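Long-range contacts in NOL1/NOP2/sun family protein (Enterococcus faecium, PDB 3M4X), which probably methylates ribosomal RNA, with an RsmF-like Rossmann methyltransferase domain followed by a PUA-like domain likely to bind RNA: residues I398-W408 with R419-L430; L249-I260 with V297-Q305. All coordinates share one frame; numbering follows the deposited sequence.

Interaction 1: residues I398-W408 with R419-L430; sequences IPCLPITQKEW and RDGNQGWVLLVL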
loop_
_atom_site.group_PDB
_atom_site.type_symbol
_atom_site.label_atom_id
_atom_site.label_comp_id
_atom_site.label_asym_id
_atom_site.label_seq_id
_atom_site.Cartn_x
_atom_site.Cartn_y
_atom_site.Cartn_z
ATOM N N ILE A 398 16.882 -18.068 12.518
ATOM C CA ILE A 398 15.766 -18.603 13.296
ATOM C C ILE A 398 15.502 -20.068 12.968
ATOM O O ILE A 398 15.911 -20.542 11.913
ATOM C CB ILE A 398 14.474 -17.830 13.009
ATOM C CG1 ILE A 398 14.087 -18.023 11.546
ATOM C CG2 ILE A 398 14.639 -16.339 13.339
ATOM C CD1 ILE A 398 12.969 -17.157 11.138
ATOM N N PRO A 399 14.813 -20.785 13.877
ATOM C CA PRO A 399 14.434 -22.187 13.651
ATOM C C PRO A 399 13.457 -22.309 12.482
ATOM O O PRO A 399 12.358 -21.735 12.498
ATOM C CB PRO A 399 13.754 -22.595 14.970
ATOM C CG PRO A 399 14.285 -21.644 15.978
ATOM C CD PRO A 399 14.427 -20.330 15.222
ATOM N N CYS A 400 13.885 -23.043 11.466
ATOM C CA CYS A 400 13.124 -23.193 10.241
ATOM C C CYS A 400 12.805 -24.646 9.971
ATOM O O CYS A 400 13.596 -25.534 10.272
ATOM C CB CYS A 400 13.939 -22.657 9.064
ATOM S SG CYS A 400 14.098 -20.890 9.049
ATOM N N LEU A 401 11.655 -24.883 9.363
ATOM C CA LEU A 401 11.296 -26.220 8.922
ATOM C C LEU A 401 10.925 -26.109 7.442
ATOM O O LEU A 401 9.825 -25.692 7.092
ATOM C CB LEU A 401 10.148 -26.746 9.797
ATOM C CG LEU A 401 9.244 -27.959 9.536
ATOM C CD1 LEU A 401 9.432 -28.625 8.178
ATOM C CD2 LEU A 401 9.383 -28.949 10.664
ATOM N N PRO A 402 11.875 -26.436 6.564
ATOM C CA PRO A 402 11.625 -26.436 5.123
ATOM C C PRO A 402 10.479 -27.384 4.756
ATOM O O PRO A 402 10.410 -28.490 5.293
ATOM C CB PRO A 402 12.940 -26.973 4.543
ATOM C CG PRO A 402 13.977 -26.700 5.598
ATOM C CD PRO A 402 13.244 -26.879 6.895
ATOM N N ILE A 403 9.595 -26.952 3.864
ATOM C CA ILE A 403 8.463 -27.765 3.439
ATOM C C ILE A 403 8.422 -27.854 1.918
ATOM O O ILE A 403 9.137 -27.113 1.229
ATOM C CB ILE A 403 7.142 -27.182 3.931
ATOM C CG1 ILE A 403 6.891 -25.835 3.265
ATOM C CG2 ILE A 403 7.169 -27.037 5.455
ATOM C CD1 ILE A 403 5.527 -25.256 3.534
ATOM N N THR A 404 7.599 -28.776 1.411
ATOM C CA THR A 404 7.411 -29.008 -0.021
ATOM C C THR A 404 6.150 -28.262 -0.438
ATOM O O THR A 404 5.444 -27.735 0.414
ATOM C CB THR A 404 7.224 -30.529 -0.325
ATOM O OG1 THR A 404 6.028 -30.997 0.310
ATOM C CG2 THR A 404 8.402 -31.347 0.204
ATOM N N GLN A 405 5.841 -28.212 -1.729
ATOM C CA GLN A 405 4.621 -27.501 -2.122
ATOM C C GLN A 405 3.357 -28.248 -1.687
ATOM O O GLN A 405 2.379 -27.629 -1.261
ATOM C CB GLN A 405 4.605 -27.161 -3.610
ATOM C CG GLN A 405 4.919 -28.322 -4.530
ATOM C CD GLN A 405 3.684 -29.131 -4.922
ATOM O OE1 GLN A 405 3.773 -30.343 -5.165
ATOM N NE2 GLN A 405 2.527 -28.464 -4.987
ATOM N N LYS A 406 3.399 -29.579 -1.756
ATOM C CA LYS A 406 2.304 -30.407 -1.257
ATOM C C LYS A 406 2.007 -30.122 0.202
ATOM O O LYS A 406 0.844 -29.991 0.599
ATOM C CB LYS A 406 2.616 -31.889 -1.435
ATOM C CG LYS A 406 1.963 -32.501 -2.646
ATOM C CD LYS A 406 2.032 -34.019 -2.588
ATOM C CE LYS A 406 1.498 -34.620 -3.874
ATOM N NZ LYS A 406 2.128 -33.939 -5.036
ATOM N N GLU A 407 3.065 -30.035 1.005
ATOM C CA GLU A 407 2.917 -29.636 2.395
ATOM C C GLU A 407 2.383 -28.204 2.503
ATOM O O GLU A 407 1.545 -27.900 3.362
ATOM C CB GLU A 407 4.233 -29.824 3.161
ATOM C CG GLU A 407 4.458 -31.266 3.581
ATOM C CD GLU A 407 5.894 -31.569 3.955
ATOM O OE1 GLU A 407 6.757 -30.680 3.800
ATOM O OE2 GLU A 407 6.161 -32.708 4.401
ATOM N N TRP A 408 2.841 -27.329 1.616
ATOM C CA TRP A 408 2.248 -25.993 1.541
ATOM C C TRP A 408 0.731 -26.080 1.311
ATOM O O TRP A 408 -0.055 -25.428 2.010
ATOM C CB TRP A 408 2.930 -25.117 0.477
ATOM C CG TRP A 408 2.265 -23.764 0.345
ATOM C CD1 TRP A 408 2.515 -22.647 1.092
ATOM C CD2 TRP A 408 1.209 -23.413 -0.561
ATOM N NE1 TRP A 408 1.683 -21.617 0.698
ATOM C CE2 TRP A 408 0.879 -22.060 -0.317
ATOM C CE3 TRP A 408 0.523 -24.104 -1.566
ATOM C CZ2 TRP A 408 -0.111 -21.390 -1.037
ATOM C CZ3 TRP A 408 -0.467 -23.432 -2.278
ATOM C CH2 TRP A 408 -0.769 -22.089 -2.007
ATOM N N ARG A 419 6.452 -34.451 10.287
ATOM C CA ARG A 419 7.890 -34.239 10.193
ATOM C C ARG A 419 8.581 -34.674 11.490
ATOM O O ARG A 419 8.303 -34.145 12.573
ATOM C CB ARG A 419 8.225 -32.770 9.872
ATOM C CG ARG A 419 9.725 -32.533 9.680
ATOM C CD ARG A 419 10.215 -33.064 8.335
ATOM N NE ARG A 419 10.088 -32.035 7.301
ATOM C CZ ARG A 419 9.022 -31.861 6.524
ATOM N NH1 ARG A 419 7.973 -32.662 6.637
ATOM N NH2 ARG A 419 9.010 -30.888 5.623
ATOM N N ASP A 420 9.481 -35.637 11.375
ATOM C CA ASP A 420 10.161 -36.163 12.548
ATOM C C ASP A 420 10.835 -35.063 13.355
ATOM O O ASP A 420 11.567 -34.236 12.803
ATOM C CB ASP A 420 11.192 -37.204 12.131
ATOM C CG ASP A 420 10.559 -38.524 11.752
ATOM O OD1 ASP A 420 9.311 -38.592 11.699
ATOM O OD2 ASP A 420 11.317 -39.491 11.515
ATOM N N GLY A 421 10.579 -35.059 14.661
ATOM C CA GLY A 421 11.188 -34.097 15.564
ATOM C C GLY A 421 10.195 -33.455 16.522
ATOM O O GLY A 421 8.975 -33.682 16.418
ATOM N N ASN A 422 10.718 -32.633 17.430
ATOM C CA ASN A 422 9.931 -32.048 18.524
ATOM C C ASN A 422 10.380 -30.618 18.851
ATOM O O ASN A 422 10.530 -30.242 20.018
ATOM C CB ASN A 422 10.035 -32.919 19.790
ATOM C CG ASN A 422 8.967 -32.582 20.816
ATOM O OD1 ASN A 422 7.807 -32.339 20.464
ATOM N ND2 ASN A 422 9.353 -32.554 22.095
ATOM N N GLN A 423 10.563 -29.818 17.811
ATOM C CA GLN A 423 11.283 -28.559 17.926
ATOM C C GLN A 423 10.415 -27.375 18.382
ATOM O O GLN A 423 10.930 -26.303 18.676
ATOM C CB GLN A 423 11.983 -28.272 16.592
ATOM C CG GLN A 423 13.119 -27.283 16.650
ATOM C CD GLN A 423 14.161 -27.620 17.710
ATOM O OE1 GLN A 423 14.487 -28.789 17.951
ATOM N NE2 GLN A 423 14.688 -26.586 18.344
ATOM N N GLY A 424 9.103 -27.563 18.472
ATOM C CA GLY A 424 8.241 -26.473 18.903
ATOM C C GLY A 424 7.966 -25.483 17.772
ATOM O O GLY A 424 7.791 -25.888 16.617
ATOM N N TRP A 425 7.925 -24.193 18.100
ATOM C CA TRP A 425 7.613 -23.146 17.121
ATOM C C TRP A 425 8.628 -23.091 16.003
ATOM O O TRP A 425 9.815 -22.917 16.245
ATOM C CB TRP A 425 7.520 -21.776 17.796
ATOM C CG TRP A 425 6.392 -21.721 18.734
ATOM C CD1 TRP A 425 6.451 -21.697 20.103
ATOM C CD2 TRP A 425 5.006 -21.729 18.389
ATOM N NE1 TRP A 425 5.181 -21.675 20.625
ATOM C CE2 TRP A 425 4.276 -21.694 19.592
ATOM C CE3 TRP A 425 4.311 -21.754 17.174
ATOM C CZ2 TRP A 425 2.885 -21.681 19.616
ATOM C CZ3 TRP A 425 2.930 -21.736 17.200
ATOM C CH2 TRP A 425 2.233 -21.706 18.412
ATOM N N VAL A 426 8.163 -23.251 14.771
ATOM C CA VAL A 426 9.069 -23.254 13.633
ATOM C C VAL A 426 8.495 -22.420 12.513
ATOM O O VAL A 426 7.279 -22.412 12.297
ATOM C CB VAL A 426 9.354 -24.691 13.123
ATOM C CG1 VAL A 426 10.126 -25.484 14.172
ATOM C CG2 VAL A 426 8.055 -25.409 12.742
ATOM N N LEU A 427 9.373 -21.701 11.820
ATOM C CA LEU A 427 8.989 -20.964 10.624
ATOM C C LEU A 427 8.968 -21.941 9.456
ATOM O O LEU A 427 9.997 -22.503 9.103
ATOM C CB LEU A 427 10.001 -19.847 10.329
ATOM C CG LEU A 427 9.676 -18.957 9.119
ATOM C CD1 LEU A 427 8.437 -18.100 9.393
ATOM C CD2 LEU A 427 10.865 -18.091 8.693
ATOM N N LEU A 428 7.801 -22.147 8.863
ATOM C CA LEU A 428 7.709 -22.964 7.651
ATOM C C LEU A 428 8.256 -22.186 6.459
ATOM O O LEU A 428 7.877 -21.042 6.235
ATOM C CB LEU A 428 6.263 -23.400 7.402
ATOM C CG LEU A 428 5.621 -24.029 8.643
ATOM C CD1 LEU A 428 4.296 -24.693 8.316
ATOM C CD2 LEU A 428 6.552 -25.030 9.292
ATOM N N VAL A 429 9.172 -22.797 5.714
ATOM C CA VAL A 429 9.820 -22.121 4.593
ATOM C C VAL A 429 9.742 -22.968 3.324
ATOM O O VAL A 429 10.187 -24.116 3.308
ATOM C CB VAL A 429 11.299 -21.774 4.902
ATOM C CG1 VAL A 429 11.975 -21.160 3.690
ATOM C CG2 VAL A 429 11.400 -20.828 6.094
ATOM N N LEU A 430 9.167 -22.392 2.269
ATOM C CA LEU A 430 9.081 -23.042 0.962
ATOM C C LEU A 430 10.193 -22.499 0.077
ATOM O O LEU A 430 10.148 -21.353 -0.371
ATOM C CB LEU A 430 7.712 -22.774 0.323
ATOM C CG LEU A 430 7.319 -23.393 -1.020
ATOM C CD1 LEU A 430 7.440 -24.914 -1.012
ATOM C CD2 LEU A 430 5.891 -22.981 -1.346
HETATM O O HOH W 1 12.023 -30.160 6.811
HETATM O O HOH W 2 11.580 -26.102 0.955
#
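Arg419 meets Glu407 end-on, one guanidinium nitrogen to each carboxylate oxygen, the two side chains crossing at about a right angle with their planes 26° apart. Arg419 NH2 gives the straighter bond of this salt bridge, reaching Glu407 OE1 on its syn side at 2.9 Å. NH1 approaches OE2 from above the carboxylate plane. Arg419 NH2 also donates to Pro402 O at 2.8 Å, lying in that carbonyl's plane, and water 1 ties Arg419 NE to the same oxygen, so the rotation of the guanidinium is well fixed. The arginine chain gets there by bending twice, at chi2 (75°) and chi3 (89°). In the crook lies Leu401, whose CD1 sits over one guanidinium face, 3.4 Å from Arg419 NH2, while its CD2 rests on Arg419 CG. Glu407 OE1 has a second duty: it accepts from Thr404 N, on the face opposite Arg419, and Glu407 N binds Thr404 OG1 in return. This capping box opens helix 405-413.

Behind these groups, strands 400-403 and 426-430 run parallel at the edge of the mixed sheet that belongs to the PUA-like domain. Leu401 N donates to Leu427 O at 2.9 Å and Ile403 N to Val429 O, while the return bonds run from Leu427 N to Pro399 O and from Val429 N to Leu401 O. Leu401 and Leu428 run alongside each other off the same face of the sheet, with Leu401 CG 4.0 Å from Leu428 CD2; Phe417 of strand 417-418 also packs on Leu428. On the other face, Cys400 SG touches Val429 CG2. Ile398 CD1 presses tightly on Leu427 CD2, at 3.4 Å. Farther along, Leu430 divides its methyls, CD1 against Ile403 O and CD2 obliquely at the Trp408 ring, 4.1 Å from Trp408 CG; the indole NE1 is held by Gln83.

Interaction 2: residues L249-I260 with V297-Q305; sequences LVENYPVTIEEI and VAKLTFHGQ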
loop_
_atom_site.group_PDB
_atom_site.type_symbol
_atom_site.label_atom_id
_atom_site.label_comp_id
_atom_site.label_asym_id
_atom_site.label_seq_id
_atom_site.Cartn_x
_atom_site.Cartn_y
_atom_site.Cartn_z
ATOM N N LEU A 249 -4.267 24.560 -5.238
ATOM C CA LEU A 249 -3.224 24.352 -4.225
ATOM C C LEU A 249 -2.176 25.461 -4.253
ATOM O O LEU A 249 -1.835 26.029 -3.216
ATOM C CB LEU A 249 -2.530 22.995 -4.403
ATOM C CG LEU A 249 -3.248 21.750 -3.881
ATOM C CD1 LEU A 249 -2.491 20.458 -4.249
ATOM C CD2 LEU A 249 -3.419 21.869 -2.387
ATOM N N VAL A 250 -1.655 25.750 -5.444
ATOM C CA VAL A 250 -0.607 26.756 -5.613
ATOM C C VAL A 250 -1.095 28.174 -5.284
ATOM O O VAL A 250 -0.324 29.017 -4.818
ATOM C CB VAL A 250 -0.035 26.735 -7.050
ATOM C CG1 VAL A 250 0.862 27.952 -7.304
ATOM C CG2 VAL A 250 0.714 25.441 -7.304
ATOM N N GLU A 251 -2.375 28.430 -5.515
ATOM C CA GLU A 251 -2.922 29.753 -5.238
ATOM C C GLU A 251 -3.209 29.979 -3.764
ATOM O O GLU A 251 -3.128 31.106 -3.273
ATOM C CB GLU A 251 -4.181 29.999 -6.075
ATOM C CG GLU A 251 -3.852 30.286 -7.531
ATOM C CD GLU A 251 -5.022 30.070 -8.467
ATOM O OE1 GLU A 251 -6.082 29.589 -8.011
ATOM O OE2 GLU A 251 -4.871 30.367 -9.669
ATOM N N ASN A 252 -3.530 28.907 -3.050
ATOM C CA ASN A 252 -4.006 29.064 -1.688
ATOM C C ASN A 252 -3.030 28.591 -0.613
ATOM O O ASN A 252 -3.296 28.740 0.583
ATOM C CB ASN A 252 -5.377 28.413 -1.528
ATOM C CG ASN A 252 -6.444 29.107 -2.357
ATOM O OD1 ASN A 252 -6.815 28.629 -3.431
ATOM N ND2 ASN A 252 -6.923 30.257 -1.876
ATOM N N TYR A 253 -1.899 28.040 -1.043
ATOM C CA TYR A 253 -0.906 27.531 -0.106
ATOM C C TYR A 253 0.522 27.792 -0.552
ATOM O O TYR A 253 0.813 27.850 -1.754
ATOM C CB TYR A 253 -1.093 26.036 0.090
ATOM C CG TYR A 253 -2.431 25.661 0.648
ATOM C CD1 TYR A 253 -3.494 25.377 -0.190
ATOM C CD2 TYR A 253 -2.634 25.584 2.016
ATOM C CE1 TYR A 253 -4.724 25.020 0.321
ATOM C CE2 TYR A 253 -3.865 25.232 2.543
ATOM C CZ TYR A 253 -4.906 24.946 1.691
ATOM O OH TYR A 253 -6.131 24.582 2.202
ATOM N N PRO A 254 1.429 27.948 0.420
ATOM C CA PRO A 254 2.845 28.118 0.070
ATOM C C PRO A 254 3.449 26.797 -0.427
ATOM O O PRO A 254 4.308 26.218 0.240
ATOM C CB PRO A 254 3.492 28.543 1.401
ATOM C CG PRO A 254 2.564 28.038 2.471
ATOM C CD PRO A 254 1.178 28.065 1.872
ATOM N N VAL A 255 3.007 26.336 -1.590
ATOM C CA VAL A 255 3.516 25.091 -2.170
ATOM C C VAL A 255 4.128 25.309 -3.559
ATOM O O VAL A 255 3.674 26.154 -4.323
ATOM C CB VAL A 255 2.404 24.032 -2.305
ATOM C CG1 VAL A 255 1.864 23.643 -0.937
ATOM C CG2 VAL A 255 1.273 24.557 -3.232
ATOM N N THR A 256 5.156 24.531 -3.882
ATOM C CA THR A 256 5.792 24.610 -5.184
ATOM C C THR A 256 5.574 23.303 -5.934
ATOM O O THR A 256 5.631 22.225 -5.344
ATOM C CB THR A 256 7.295 24.894 -5.068
ATOM O OG1 THR A 256 7.869 24.005 -4.110
ATOM C CG2 THR A 256 7.544 26.328 -4.612
ATOM N N ILE A 257 5.297 23.404 -7.231
ATOM C CA ILE A 257 5.200 22.225 -8.079
ATOM C C ILE A 257 6.602 21.690 -8.345
ATOM O O ILE A 257 7.514 22.439 -8.682
ATOM C CB ILE A 257 4.525 22.519 -9.448
ATOM C CG1 ILE A 257 3.181 23.234 -9.274
ATOM C CG2 ILE A 257 4.362 21.218 -10.242
ATOM C CD1 ILE A 257 2.416 23.471 -10.603
ATOM N N GLU A 258 6.766 20.386 -8.215
ATOM C CA GLU A 258 8.079 19.785 -8.303
ATOM C C GLU A 258 8.183 18.772 -9.450
ATOM O O GLU A 258 7.180 18.197 -9.907
ATOM C CB GLU A 258 8.406 19.116 -6.963
ATOM C CG GLU A 258 9.794 19.411 -6.437
ATOM C CD GLU A 258 9.927 20.793 -5.839
ATOM O OE1 GLU A 258 8.937 21.314 -5.290
ATOM O OE2 GLU A 258 11.037 21.358 -5.909
ATOM N N GLU A 259 9.407 18.544 -9.909
ATOM C CA GLU A 259 9.644 17.565 -10.957
ATOM C C GLU A 259 9.536 16.151 -10.420
ATOM O O GLU A 259 9.845 15.889 -9.260
ATOM C CB GLU A 259 11.008 17.788 -11.589
ATOM C CG GLU A 259 11.137 19.175 -12.183
ATOM C CD GLU A 259 12.247 19.273 -13.208
ATOM O OE1 GLU A 259 13.259 18.547 -13.072
ATOM O OE2 GLU A 259 12.105 20.083 -14.154
ATOM N N ILE A 260 9.068 15.246 -11.271
ATOM C CA ILE A 260 8.983 13.836 -10.944
ATOM C C ILE A 260 9.891 13.077 -11.903
ATOM O O ILE A 260 9.484 12.752 -13.016
ATOM C CB ILE A 260 7.544 13.331 -11.101
ATOM C CG1 ILE A 260 6.615 14.088 -10.139
ATOM C CG2 ILE A 260 7.486 11.804 -10.888
ATOM C CD1 ILE A 260 5.120 13.849 -10.357
ATOM N N VAL A 297 -0.869 12.563 -11.813
ATOM C CA VAL A 297 -0.063 12.681 -10.604
ATOM C C VAL A 297 0.703 13.987 -10.532
ATOM O O VAL A 297 1.204 14.474 -11.538
ATOM C CB VAL A 297 0.974 11.543 -10.452
ATOM C CG1 VAL A 297 1.653 11.653 -9.088
ATOM C CG2 VAL A 297 0.302 10.220 -10.556
ATOM N N ALA A 298 0.816 14.535 -9.324
ATOM C CA ALA A 298 1.583 15.750 -9.096
ATOM C C ALA A 298 2.368 15.648 -7.786
ATOM O O ALA A 298 1.892 15.066 -6.801
ATOM C CB ALA A 298 0.646 16.966 -9.080
ATOM N N LYS A 299 3.582 16.184 -7.775
ATOM C CA LYS A 299 4.370 16.247 -6.540
ATOM C C LYS A 299 4.640 17.702 -6.163
ATOM O O LYS A 299 5.095 18.480 -6.990
ATOM C CB LYS A 299 5.695 15.496 -6.680
ATOM C CG LYS A 299 6.549 15.533 -5.421
ATOM C CD LYS A 299 7.736 14.565 -5.501
ATOM C CE LYS A 299 8.714 15.004 -6.572
ATOM N NZ LYS A 299 10.009 14.272 -6.533
ATOM N N LEU A 300 4.367 18.061 -4.914
ATOM C CA LEU A 300 4.568 19.431 -4.448
ATOM C C LEU A 300 5.359 19.464 -3.158
ATOM O O LEU A 300 5.333 18.510 -2.387
ATOM C CB LEU A 300 3.216 20.125 -4.221
ATOM C CG LEU A 300 2.345 20.169 -5.481
ATOM C CD1 LEU A 300 1.242 19.106 -5.414
ATOM C CD2 LEU A 300 1.761 21.570 -5.679
ATOM N N THR A 301 6.052 20.576 -2.928
ATOM C CA THR A 301 6.713 20.822 -1.669
ATOM C C THR A 301 5.966 21.905 -0.892
ATOM O O THR A 301 5.605 22.948 -1.441
ATOM C CB THR A 301 8.158 21.277 -1.881
ATOM O OG1 THR A 301 8.910 20.244 -2.521
ATOM C CG2 THR A 301 8.806 21.598 -0.556
ATOM N N PHE A 302 5.729 21.651 0.388
ATOM C CA PHE A 302 5.088 22.627 1.263
ATOM C C PHE A 302 6.148 23.445 2.009
ATOM O O PHE A 302 7.071 22.879 2.587
ATOM C CB PHE A 302 4.185 21.886 2.255
ATOM C CG PHE A 302 3.616 22.744 3.337
ATOM C CD1 PHE A 302 2.622 23.670 3.058
ATOM C CD2 PHE A 302 4.067 22.614 4.647
ATOM C CE1 PHE A 302 2.075 24.449 4.063
ATOM C CE2 PHE A 302 3.541 23.397 5.646
ATOM C CZ PHE A 302 2.538 24.316 5.354
ATOM N N HIS A 303 6.015 24.773 1.995
ATOM C CA HIS A 303 7.023 25.641 2.606
ATOM C C HIS A 303 6.532 26.405 3.826
ATOM O O HIS A 303 7.259 27.225 4.400
ATOM C CB HIS A 303 7.593 26.603 1.562
ATOM C CG HIS A 303 8.219 25.899 0.399
ATOM N ND1 HIS A 303 9.539 25.506 0.393
ATOM C CD2 HIS A 303 7.693 25.475 -0.774
ATOM C CE1 HIS A 303 9.808 24.887 -0.745
ATOM N NE2 HIS A 303 8.703 24.855 -1.469
ATOM N N GLY A 304 5.300 26.137 4.229
ATOM C CA GLY A 304 4.757 26.785 5.406
ATOM C C GLY A 304 5.255 26.106 6.666
ATOM O O GLY A 304 6.155 25.255 6.623
ATOM N N GLN A 305 4.661 26.469 7.793
ATOM C CA GLN A 305 5.046 25.893 9.075
ATOM C C GLN A 305 3.771 25.639 9.858
ATOM O O GLN A 305 3.213 26.564 10.451
ATOM C CB GLN A 305 5.937 26.882 9.832
ATOM C CG GLN A 305 7.187 26.306 10.433
ATOM C CD GLN A 305 6.914 25.540 11.703
ATOM O OE1 GLN A 305 6.343 24.447 11.672
ATOM N NE2 GLN A 305 7.319 26.112 12.838
HETATM O O HOH W 3 4.577 17.380 -10.165
#
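Leu249, near the end of helix 243-252, sends CD1 obliquely to CD1 of Leu300, 4.1 Å away. Past the helix, Pro254 centres an inverse gamma turn that swings the chain into strand 255-258. Pro254 O accepts from His303 N at 2.8 Å, and Pro254 CG packs on Phe302 CE1. Val255 splits its methyls: CG1 meets the edge of the Phe302 ring, CG2 lies against Leu300 CD2. Thr256 exchanges two backbone bonds with Thr301, the hydrogen-bonded pair of this antiparallel pairing. With chi1 at 48°, Thr256 OG1 stands between backbone N and carbonyl carbon and meets His303 NE2 in the imidazole plane, 2.9 Å away; either could donate. Ile257 adds CG1 to the packing around Leu300 CD2. Glu258, bent at chi2, brings OE1 back over Thr301, whose OG1 donates to it at 3.0 Å from well above the carboxylate plane; Thr301 OG1 is also bonded to Gln229. Lys299 N donates to water 3, which lies close to Glu258 O. Ile260 finally lays CG1 on Lys299 CB, 3.8 Å away.

Strand 295-302 runs antiparallel to 255-258 and to 228-234 in the sheet of the Rossmann-like methyltransferase domain, and 283-285 pairs with it near Val297; helix 205-222 covers Leu249 and Phe302 through Ile221, and helix 95-101 packs on Val297 and Ile260.

In the fold
Interactions 1 and 2 lie on opposite sides of the chain's centre, their own centres about 51 Å apart, and share no strand or helix. Both pair neighbouring strands and are partly buried, interaction 1 slightly more so (9 of 17 touching residues buried, against 7 of 17), but 398-408 with 419-430 is parallel, in the PUA-like sheet, whereas 249-260 with 297-305 is antiparallel, in the methyltransferase sheet. In interaction 1 one arginine ties the start of a helix by a salt bridge and an outermost strand by a hydrogen bond to its backbone. In interaction 2 the side-chain polar bonds join hydroxyl, imidazole and carboxylate groups, while apolar packing links the other face to a helix.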